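Local structure of EccC5 (Mycobacterium xenopi RIVM700367, 7B9F) at residues S145-R151 / F243-H249; A298-R304 / E341-V346; W334-I338 / P355-G359. The protein probably serves as the FtsK/SpoIIIE-type ATPase component of the mycobacterial ESX-5 type VII secretion system, a hexameric pore complex that transports proteins. One frame throughout, in Å; residues are numbered along the deposited sequence.

Interaction 1 of 3, residues S145-R151 / F243-H249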
loop_
_atom_site.group_PDB
_atom_site.type_symbol
_atom_site.label_atom_id
_atom_site.label_comp_id
_atom_site.label_asym_id
_atom_site.label_seq_id
_atom_site.Cartn_x
_atom_site.Cartn_y
_atom_site.Cartn_z
ATOM N N SER C 145 25.883 1.564 23.967
ATOM C CA SER C 145 25.128 1.228 25.164
ATOM C C SER C 145 25.526 -0.117 25.747
ATOM O O SER C 145 24.891 -0.576 26.698
ATOM C CB SER C 145 23.627 1.225 24.872
ATOM O OG SER C 145 23.152 2.524 24.588
ATOM N N SER C 146 26.538 -0.765 25.187
ATOM C CA SER C 146 26.906 -2.104 25.615
ATOM C C SER C 146 27.501 -2.079 27.012
ATOM O O SER C 146 28.323 -1.220 27.335
ATOM C CB SER C 146 27.906 -2.708 24.632
ATOM O OG SER C 146 28.184 -4.066 24.910
ATOM N N ARG C 147 27.066 -3.031 27.835
ATOM C CA ARG C 147 27.653 -3.322 29.140
ATOM C C ARG C 147 27.686 -2.102 30.049
ATOM O O ARG C 147 28.663 -1.859 30.754
ATOM C CB ARG C 147 29.051 -3.888 28.986
ATOM C CG ARG C 147 29.147 -5.125 28.165
ATOM C CD ARG C 147 30.596 -5.383 28.054
ATOM N NE ARG C 147 30.949 -6.523 27.251
ATOM C CZ ARG C 147 32.183 -6.707 26.823
ATOM N NH1 ARG C 147 33.110 -5.823 27.143
ATOM N NH2 ARG C 147 32.497 -7.755 26.089
ATOM N N MET C 148 26.614 -1.328 30.038
ATOM C CA MET C 148 26.643 -0.076 30.771
ATOM C C MET C 148 26.196 -0.213 32.213
ATOM O O MET C 148 26.049 0.807 32.889
ATOM C CB MET C 148 25.787 0.985 30.080
ATOM C CG MET C 148 24.307 0.712 30.038
ATOM S SD MET C 148 23.509 2.058 29.139
ATOM C CE MET C 148 21.792 1.564 29.176
ATOM N N TRP C 149 25.939 -1.421 32.699
ATOM C CA TRP C 149 25.486 -1.537 34.074
ATOM C C TRP C 149 26.620 -1.619 35.073
ATOM O O TRP C 149 27.703 -2.133 34.788
ATOM C CB TRP C 149 24.531 -2.705 34.247
ATOM C CG TRP C 149 23.370 -2.336 33.528
ATOM C CD1 TRP C 149 23.021 -2.707 32.281
ATOM C CD2 TRP C 149 22.514 -1.267 33.881
ATOM N NE1 TRP C 149 21.905 -2.027 31.881
ATOM C CE2 TRP C 149 21.587 -1.123 32.854
ATOM C CE3 TRP C 149 22.402 -0.451 35.012
ATOM C CZ2 TRP C 149 20.576 -0.205 32.915
ATOM C CZ3 TRP C 149 21.409 0.458 35.068
ATOM C CH2 TRP C 149 20.509 0.580 34.033
ATOM N N GLU C 150 26.341 -1.106 36.266
ATOM C CA GLU C 150 27.341 -0.898 37.295
ATOM C C GLU C 150 26.965 -1.635 38.564
ATOM O O GLU C 150 25.803 -1.644 38.975
ATOM C CB GLU C 150 27.519 0.588 37.584
ATOM C CG GLU C 150 28.126 1.370 36.433
ATOM C CD GLU C 150 29.572 0.992 36.130
ATOM O OE1 GLU C 150 30.082 1.415 35.075
ATOM O OE2 GLU C 150 30.224 0.329 36.961
ATOM N N ARG C 151 27.986 -2.216 39.188
ATOM C CA ARG C 151 27.805 -3.137 40.298
ATOM C C ARG C 151 27.184 -2.473 41.515
ATOM O O ARG C 151 26.337 -3.079 42.177
ATOM C CB ARG C 151 29.156 -3.727 40.673
ATOM C CG ARG C 151 29.121 -4.676 41.836
ATOM C CD ARG C 151 30.354 -5.561 41.878
ATOM N NE ARG C 151 30.736 -5.830 43.263
ATOM C CZ ARG C 151 31.407 -4.975 44.030
ATOM N NH1 ARG C 151 31.792 -3.802 43.548
ATOM N NH2 ARG C 151 31.702 -5.295 45.281
ATOM N N PHE C 243 24.635 -8.745 26.754
ATOM C CA PHE C 243 24.692 -7.385 26.239
ATOM C C PHE C 243 24.735 -6.363 27.359
ATOM O O PHE C 243 25.545 -5.435 27.325
ATOM C CB PHE C 243 23.516 -7.094 25.321
ATOM C CG PHE C 243 23.450 -5.666 24.893
ATOM C CD1 PHE C 243 24.328 -5.175 23.957
ATOM C CD2 PHE C 243 22.518 -4.814 25.436
ATOM C CE1 PHE C 243 24.278 -3.860 23.574
ATOM C CE2 PHE C 243 22.463 -3.500 25.052
ATOM C CZ PHE C 243 23.343 -3.024 24.120
ATOM N N SER C 244 23.876 -6.501 28.360
ATOM C CA SER C 244 23.771 -5.411 29.315
ATOM C C SER C 244 24.827 -5.448 30.403
ATOM O O SER C 244 25.147 -4.398 30.956
ATOM C CB SER C 244 22.395 -5.404 29.967
ATOM O OG SER C 244 22.179 -6.606 30.665
ATOM N N HIS C 245 25.393 -6.602 30.721
ATOM C CA HIS C 245 26.349 -6.701 31.815
ATOM C C HIS C 245 27.709 -7.144 31.311
ATOM O O HIS C 245 27.814 -8.056 30.491
ATOM C CB HIS C 245 25.863 -7.661 32.873
ATOM C CG HIS C 245 24.594 -7.233 33.524
ATOM N ND1 HIS C 245 23.384 -7.241 32.870
ATOM C CD2 HIS C 245 24.348 -6.773 34.768
ATOM C CE1 HIS C 245 22.443 -6.812 33.688
ATOM N NE2 HIS C 245 23.003 -6.519 34.845
ATOM N N GLY C 246 28.748 -6.508 31.823
ATOM C CA GLY C 246 30.092 -6.789 31.395
ATOM C C GLY C 246 30.577 -8.116 31.921
ATOM O O GLY C 246 30.007 -8.683 32.850
ATOM N N PRO C 247 31.626 -8.658 31.305
ATOM C CA PRO C 247 32.193 -9.920 31.790
ATOM C C PRO C 247 32.767 -9.837 33.181
ATOM O O PRO C 247 32.949 -10.877 33.821
ATOM C CB PRO C 247 33.287 -10.219 30.765
ATOM C CG PRO C 247 32.808 -9.577 29.540
ATOM C CD PRO C 247 32.170 -8.300 29.993
ATOM N N ASP C 248 33.078 -8.645 33.669
ATOM C CA ASP C 248 33.616 -8.517 35.011
ATOM C C ASP C 248 32.545 -8.509 36.087
ATOM O O ASP C 248 32.871 -8.681 37.262
ATOM C CB ASP C 248 34.496 -7.269 35.092
ATOM C CG ASP C 248 33.733 -5.982 34.827
ATOM O OD1 ASP C 248 32.523 -6.023 34.530
ATOM O OD2 ASP C 248 34.360 -4.907 34.904
ATOM N N HIS C 249 31.285 -8.305 35.722
ATOM C CA HIS C 249 30.205 -8.309 36.697
ATOM C C HIS C 249 29.375 -9.579 36.674
ATOM O O HIS C 249 28.872 -9.989 37.720
ATOM C CB HIS C 249 29.281 -7.114 36.473
ATOM C CG HIS C 249 29.947 -5.792 36.681
ATOM N ND1 HIS C 249 29.405 -4.609 36.231
ATOM C CD2 HIS C 249 31.097 -5.462 37.311
ATOM C CE1 HIS C 249 30.200 -3.610 36.564
ATOM N NE2 HIS C 249 31.233 -4.100 37.223
#

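Interaction 2 of 3, residues A298-R304 / E341-V346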
loop_
_atom_site.group_PDB
_atom_site.type_symbol
_atom_site.label_atom_id
_atom_site.label_comp_id
_atom_site.label_asym_id
_atom_site.label_seq_id
_atom_site.Cartn_x
_atom_site.Cartn_y
_atom_site.Cartn_z
ATOM N N ALA C 298 33.400 -21.531 43.326
ATOM C CA ALA C 298 32.072 -20.945 43.421
ATOM C C ALA C 298 31.137 -21.731 44.326
ATOM O O ALA C 298 29.927 -21.496 44.284
ATOM C CB ALA C 298 31.448 -20.825 42.031
ATOM N N GLU C 299 31.642 -22.678 45.114
ATOM C CA GLU C 299 30.781 -23.514 45.937
ATOM C C GLU C 299 31.193 -23.541 47.402
ATOM O O GLU C 299 30.758 -24.434 48.137
ATOM C CB GLU C 299 30.741 -24.939 45.383
ATOM C CG GLU C 299 30.232 -25.051 43.946
ATOM C CD GLU C 299 28.827 -24.515 43.721
ATOM O OE1 GLU C 299 28.048 -24.365 44.685
ATOM O OE2 GLU C 299 28.501 -24.228 42.554
ATOM N N LEU C 300 32.037 -22.610 47.841
ATOM C CA LEU C 300 32.366 -22.441 49.249
ATOM C C LEU C 300 31.586 -21.305 49.898
ATOM O O LEU C 300 31.858 -20.959 51.050
ATOM C CB LEU C 300 33.876 -22.239 49.408
ATOM C CG LEU C 300 34.604 -21.055 48.758
ATOM C CD1 LEU C 300 34.560 -19.760 49.567
ATOM C CD2 LEU C 300 36.039 -21.446 48.452
ATOM N N PHE C 301 30.623 -20.731 49.185
ATOM C CA PHE C 301 29.801 -19.637 49.676
ATOM C C PHE C 301 28.801 -20.151 50.710
ATOM O O PHE C 301 28.786 -21.327 51.079
ATOM C CB PHE C 301 29.059 -18.981 48.515
ATOM C CG PHE C 301 29.942 -18.242 47.549
ATOM C CD1 PHE C 301 31.247 -17.914 47.867
ATOM C CD2 PHE C 301 29.463 -17.901 46.298
ATOM C CE1 PHE C 301 32.043 -17.238 46.960
ATOM C CE2 PHE C 301 30.250 -17.227 45.391
ATOM C CZ PHE C 301 31.540 -16.898 45.719
ATOM N N ALA C 302 27.951 -19.250 51.185
ATOM C CA ALA C 302 26.867 -19.600 52.086
ATOM C C ALA C 302 25.531 -19.533 51.356
ATOM O O ALA C 302 25.455 -19.202 50.173
ATOM C CB ALA C 302 26.862 -18.677 53.304
ATOM N N GLY C 303 24.462 -19.860 52.077
ATOM C CA GLY C 303 23.129 -19.627 51.559
ATOM C C GLY C 303 22.859 -18.145 51.407
ATOM O O GLY C 303 23.428 -17.314 52.110
ATOM N N ARG C 304 21.985 -17.808 50.471
ATOM C CA ARG C 304 21.912 -16.431 50.009
ATOM C C ARG C 304 21.041 -15.558 50.897
ATOM O O ARG C 304 20.049 -16.021 51.468
ATOM C CB ARG C 304 21.375 -16.359 48.596
ATOM C CG ARG C 304 19.985 -16.841 48.456
ATOM C CD ARG C 304 19.676 -16.697 47.039
ATOM N NE ARG C 304 19.638 -15.284 46.710
ATOM C CZ ARG C 304 19.664 -14.812 45.475
ATOM N NH1 ARG C 304 19.743 -15.640 44.452
ATOM N NH2 ARG C 304 19.623 -13.506 45.263
ATOM N N GLU C 341 18.023 -23.215 50.398
ATOM C CA GLU C 341 18.385 -21.811 50.457
ATOM C C GLU C 341 19.223 -21.338 49.278
ATOM O O GLU C 341 19.470 -20.135 49.168
ATOM C CB GLU C 341 19.150 -21.538 51.748
ATOM C CG GLU C 341 20.482 -22.250 51.800
ATOM C CD GLU C 341 21.210 -22.029 53.107
ATOM O OE1 GLU C 341 20.661 -21.334 53.987
ATOM O OE2 GLU C 341 22.338 -22.546 53.252
ATOM N N GLY C 342 19.676 -22.229 48.410
ATOM C CA GLY C 342 20.508 -21.765 47.316
ATOM C C GLY C 342 21.917 -21.424 47.772
ATOM O O GLY C 342 22.368 -21.813 48.847
ATOM N N VAL C 343 22.622 -20.679 46.920
ATOM C CA VAL C 343 23.997 -20.259 47.165
ATOM C C VAL C 343 24.065 -18.748 47.011
ATOM O O VAL C 343 23.387 -18.177 46.151
ATOM C CB VAL C 343 24.985 -20.954 46.204
ATOM C CG1 VAL C 343 26.411 -20.610 46.543
ATOM C CG2 VAL C 343 24.810 -22.449 46.248
ATOM N N ASP C 344 24.861 -18.098 47.856
ATOM C CA ASP C 344 24.990 -16.649 47.814
ATOM C C ASP C 344 25.604 -16.185 46.504
ATOM O O ASP C 344 26.588 -16.749 46.028
ATOM C CB ASP C 344 25.856 -16.166 48.971
ATOM C CG ASP C 344 25.993 -14.661 49.007
ATOM O OD1 ASP C 344 25.122 -13.958 48.457
ATOM O OD2 ASP C 344 26.983 -14.176 49.590
ATOM N N GLY C 345 25.017 -15.140 45.929
ATOM C CA GLY C 345 25.583 -14.513 44.755
ATOM C C GLY C 345 25.589 -15.360 43.509
ATOM O O GLY C 345 26.339 -15.068 42.581
ATOM N N VAL C 346 24.789 -16.419 43.469
ATOM C CA VAL C 346 24.642 -17.259 42.291
ATOM C C VAL C 346 23.154 -17.467 42.076
ATOM O O VAL C 346 22.400 -17.673 43.027
ATOM C CB VAL C 346 25.355 -18.619 42.450
ATOM C CG1 VAL C 346 25.264 -19.415 41.189
ATOM C CG2 VAL C 346 26.805 -18.437 42.818
#

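Interaction 3 of 3, residues W334-I338 / P355-G359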
loop_
_atom_site.group_PDB
_atom_site.type_symbol
_atom_site.label_atom_id
_atom_site.label_comp_id
_atom_site.label_asym_id
_atom_site.label_seq_id
_atom_site.Cartn_x
_atom_site.Cartn_y
_atom_site.Cartn_z
ATOM N N TRP C 334 21.777 -32.515 42.220
ATOM C CA TRP C 334 21.671 -31.082 42.482
ATOM C C TRP C 334 21.457 -30.773 43.952
ATOM O O TRP C 334 22.052 -29.829 44.479
ATOM C CB TRP C 334 20.544 -30.467 41.665
ATOM C CG TRP C 334 20.898 -30.162 40.277
ATOM C CD1 TRP C 334 20.297 -30.632 39.162
ATOM C CD2 TRP C 334 21.899 -29.244 39.840
ATOM N NE1 TRP C 334 20.883 -30.094 38.051
ATOM C CE2 TRP C 334 21.871 -29.236 38.446
ATOM C CE3 TRP C 334 22.827 -28.437 40.497
ATOM C CZ2 TRP C 334 22.735 -28.466 37.695
ATOM C CZ3 TRP C 334 23.678 -27.672 39.752
ATOM C CH2 TRP C 334 23.627 -27.687 38.367
ATOM N N GLU C 335 20.621 -31.552 44.636
ATOM C CA GLU C 335 20.248 -31.185 45.997
ATOM C C GLU C 335 21.406 -31.273 46.976
ATOM O O GLU C 335 21.276 -30.783 48.099
ATOM C CB GLU C 335 19.093 -32.046 46.501
ATOM C CG GLU C 335 19.412 -33.512 46.691
ATOM C CD GLU C 335 18.875 -34.379 45.569
ATOM O OE1 GLU C 335 18.416 -33.823 44.552
ATOM O OE2 GLU C 335 18.901 -35.620 45.711
ATOM N N TYR C 336 22.523 -31.883 46.586
ATOM C CA TYR C 336 23.715 -31.836 47.422
ATOM C C TYR C 336 24.316 -30.437 47.445
ATOM O O TYR C 336 24.610 -29.893 48.515
ATOM C CB TYR C 336 24.739 -32.855 46.927
ATOM C CG TYR C 336 24.437 -34.272 47.340
ATOM C CD1 TYR C 336 23.267 -34.587 48.021
ATOM C CD2 TYR C 336 25.321 -35.298 47.047
ATOM C CE1 TYR C 336 22.987 -35.878 48.396
ATOM C CE2 TYR C 336 25.051 -36.597 47.419
ATOM C CZ TYR C 336 23.882 -36.882 48.093
ATOM O OH TYR C 336 23.607 -38.177 48.467
ATOM N N VAL C 337 24.499 -29.834 46.273
ATOM C CA VAL C 337 25.040 -28.484 46.223
ATOM C C VAL C 337 23.947 -27.432 46.311
ATOM O O VAL C 337 24.256 -26.246 46.488
ATOM C CB VAL C 337 25.868 -28.255 44.947
ATOM C CG1 VAL C 337 26.904 -29.348 44.790
ATOM C CG2 VAL C 337 24.971 -28.178 43.735
ATOM N N ILE C 338 22.687 -27.822 46.184
ATOM C CA ILE C 338 21.570 -26.894 46.266
ATOM C C ILE C 338 20.754 -27.279 47.487
ATOM O O ILE C 338 20.006 -28.261 47.468
ATOM C CB ILE C 338 20.713 -26.907 45.002
ATOM C CG1 ILE C 338 21.589 -26.612 43.801
ATOM C CG2 ILE C 338 19.617 -25.880 45.106
ATOM C CD1 ILE C 338 22.323 -25.333 43.943
ATOM N N PRO C 355 10.534 -31.777 39.897
ATOM C CA PRO C 355 10.040 -31.596 41.269
ATOM C C PRO C 355 11.078 -31.086 42.249
ATOM O O PRO C 355 10.704 -30.568 43.306
ATOM C CB PRO C 355 9.564 -33.000 41.645
ATOM C CG PRO C 355 9.145 -33.580 40.359
ATOM C CD PRO C 355 10.144 -33.092 39.362
ATOM N N LEU C 356 12.366 -31.229 41.950
ATOM C CA LEU C 356 13.381 -30.678 42.836
ATOM C C LEU C 356 13.381 -29.157 42.806
ATOM O O LEU C 356 13.502 -28.511 43.851
ATOM C CB LEU C 356 14.749 -31.226 42.456
ATOM C CG LEU C 356 15.949 -30.621 43.169
ATOM C CD1 LEU C 356 15.835 -30.791 44.664
ATOM C CD2 LEU C 356 17.173 -31.322 42.669
ATOM N N TRP C 357 13.245 -28.568 41.627
ATOM C CA TRP C 357 13.343 -27.123 41.504
ATOM C C TRP C 357 12.009 -26.411 41.617
ATOM O O TRP C 357 11.993 -25.210 41.897
ATOM C CB TRP C 357 13.983 -26.755 40.172
ATOM C CG TRP C 357 15.375 -27.223 40.036
ATOM C CD1 TRP C 357 15.787 -28.404 39.526
ATOM C CD2 TRP C 357 16.554 -26.496 40.372
ATOM N NE1 TRP C 357 17.151 -28.472 39.536
ATOM C CE2 TRP C 357 17.645 -27.309 40.056
ATOM C CE3 TRP C 357 16.791 -25.241 40.922
ATOM C CZ2 TRP C 357 18.950 -26.913 40.271
ATOM C CZ3 TRP C 357 18.084 -24.852 41.136
ATOM C CH2 TRP C 357 19.149 -25.681 40.810
ATOM N N THR C 358 10.897 -27.108 41.409
ATOM C CA THR C 358 9.580 -26.490 41.464
ATOM C C THR C 358 8.964 -26.545 42.852
ATOM O O THR C 358 7.736 -26.575 42.980
ATOM C CB THR C 358 8.648 -27.142 40.448
ATOM O OG1 THR C 358 8.682 -28.561 40.617
ATOM C CG2 THR C 358 9.088 -26.804 39.048
ATOM N N GLY C 359 9.784 -26.560 43.895
ATOM C CA GLY C 359 9.296 -26.582 45.252
ATOM C C GLY C 359 8.896 -25.242 45.819
ATOM O O GLY C 359 8.640 -25.139 47.019
#

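Interaction 1 of 3, residues S145-R151 / F243-H249
The loop S145-R151, carrying a type II beta turn from S145 to M148, packs against the C-terminal end of helix 227-244. This helix is the connecting helix of a beta-alpha-beta crossover between the parallel strands 220-224 and 250-256. S145 and S146 lie beside the ring of F243, with S145 O 3.9 Å from F243 CZ and S146 CA 3.8 Å from F243 CE1; F408 of helix 402-412 also packs on this phenylalanine. At R147, the third residue of the turn, phi is positive and the amide faces the helix end: R147 N donates to F243 O at 2.9 Å, so a carbonyl of the last helical turn is satisfied by the loop. R147 CA adds a CA-H...O contact of 3.3 Å to S244 O. The nearly extended R147 side chain then runs along the residues that leave the helix, CD lying 3.7 Å from G246 CA and the guanidinium turning one face to P247 (NE to P247 CD, 3.5 Å). W149 is buried and points back at the helix. The edge of its indole meets S244 O, 3.0 Å from W149 CD1, while its CB sits over one face of the H245 ring, 4.1 Å from H245 CD2; F160 meets the same imidazole edge-to-face. Beyond it, W149 O accepts a weak hydrogen bond from H249 ND1 (3.3 Å), and E150 OE2 lies at the edge of the same imidazole, 4.0 Å from H249 CE1. The segment finishes with a CH-pi contact, R151 CB lying 4.2 Å from the centroid of the H249 ring and almost on its normal.

Interaction 2 of 3, residues A298-R304 / E341-V346
This is a loop-to-loop contact beside the parallel part of the mixed sheet, where A298-R304, from the long connection between strands 282-287 and 322-328, crosses the lead-in to strand 346-350. The second segment folds into a type II beta turn from V343 to V346, with G345 at the positive-phi third position, and the backbone of G345 bonds to H323 of strand 322-328, tying the turn to the sheet. One hydrogen bond joins the two loops: D344 N donates to A302 O at 2.6 Å. The same carbonyl receives a CA-H...O contact from V343 CA (3.5 Å), and G303 CA makes another to G342 O (3.6 Å), so the backbones lie close together here. G303 also packs against the carboxyl group of E341, CA to CD 3.4 Å; a beta carbon at this position would collide with that group. On one flank F301 supplies the apolar part: its CB is 3.7 Å from V343 CG1, and V343 and V346 both meet the edge of its ring. D344 O also comes within 3.1 Å of F301 CD2. R304 drapes over the other loop near E341 and D344, its CB 3.7 Å from D344 CA and its CG 3.4 Å from E341 O, before the guanidinium ends with NH1 3.6 Å from V346 O.

Interaction 3 of 3, residues W334-I338 / P355-G359
A T-shaped tryptophan pair, W357 with W334, forms the centre of this apolar contact between the loop following strand 346-350 and the short, weakly bonded helical turn at about 334-337. Taken along the second segment, the contact begins at L356, whose side chain points at the helix: CD2 packs 3.6 Å from W334 CB and also lies 3.4 Å from E335 OE1, so the methyl meets both the apolar base of the tryptophan and the carboxylate end of its neighbour. W357 follows and directs the edge of its indole at the face of W334. The six-membered ring of W357 and the five-membered ring of W334 have centroids 5.2 Å apart and planes inclined at 75°, the closest atoms being W357 CZ2 and W334 CD2 at 3.8 Å. W220 of strand 220-224 makes a further edge-to-face pair with W357, extending the aromatic cluster to the sheet, and W220 NE1 also hydrogen-bonds W357 O. On the helix side, a backbone bond from I338 N to W334 O (2.7 Å) closes a single turn. That turn brings I338 alongside W334, and I338 CG1 reaches W357 CH2 at 4.0 Å.

From the N terminus, interaction 1 comes first: the loop after helix 97-132 is joined to the end of helix 227-244, closing a span that includes strands 162-170 and 220-224. It is complete before the other two begin. Interaction 2 then opens at 298-304, and interaction 3 opens at 334-338 before interaction 2 closes at 341-346; interaction 3 closes last, at 355-359, so these two cross. They share a neighbourhood, with centres 14 Å apart and V343 CG2 packed 3.8 Å from V337 O, and together they join the connections that flank strands 322-328 and 346-350. Interaction 1 stands apart, its centre 22 Å and 30 Å from those of interactions 2 and 3.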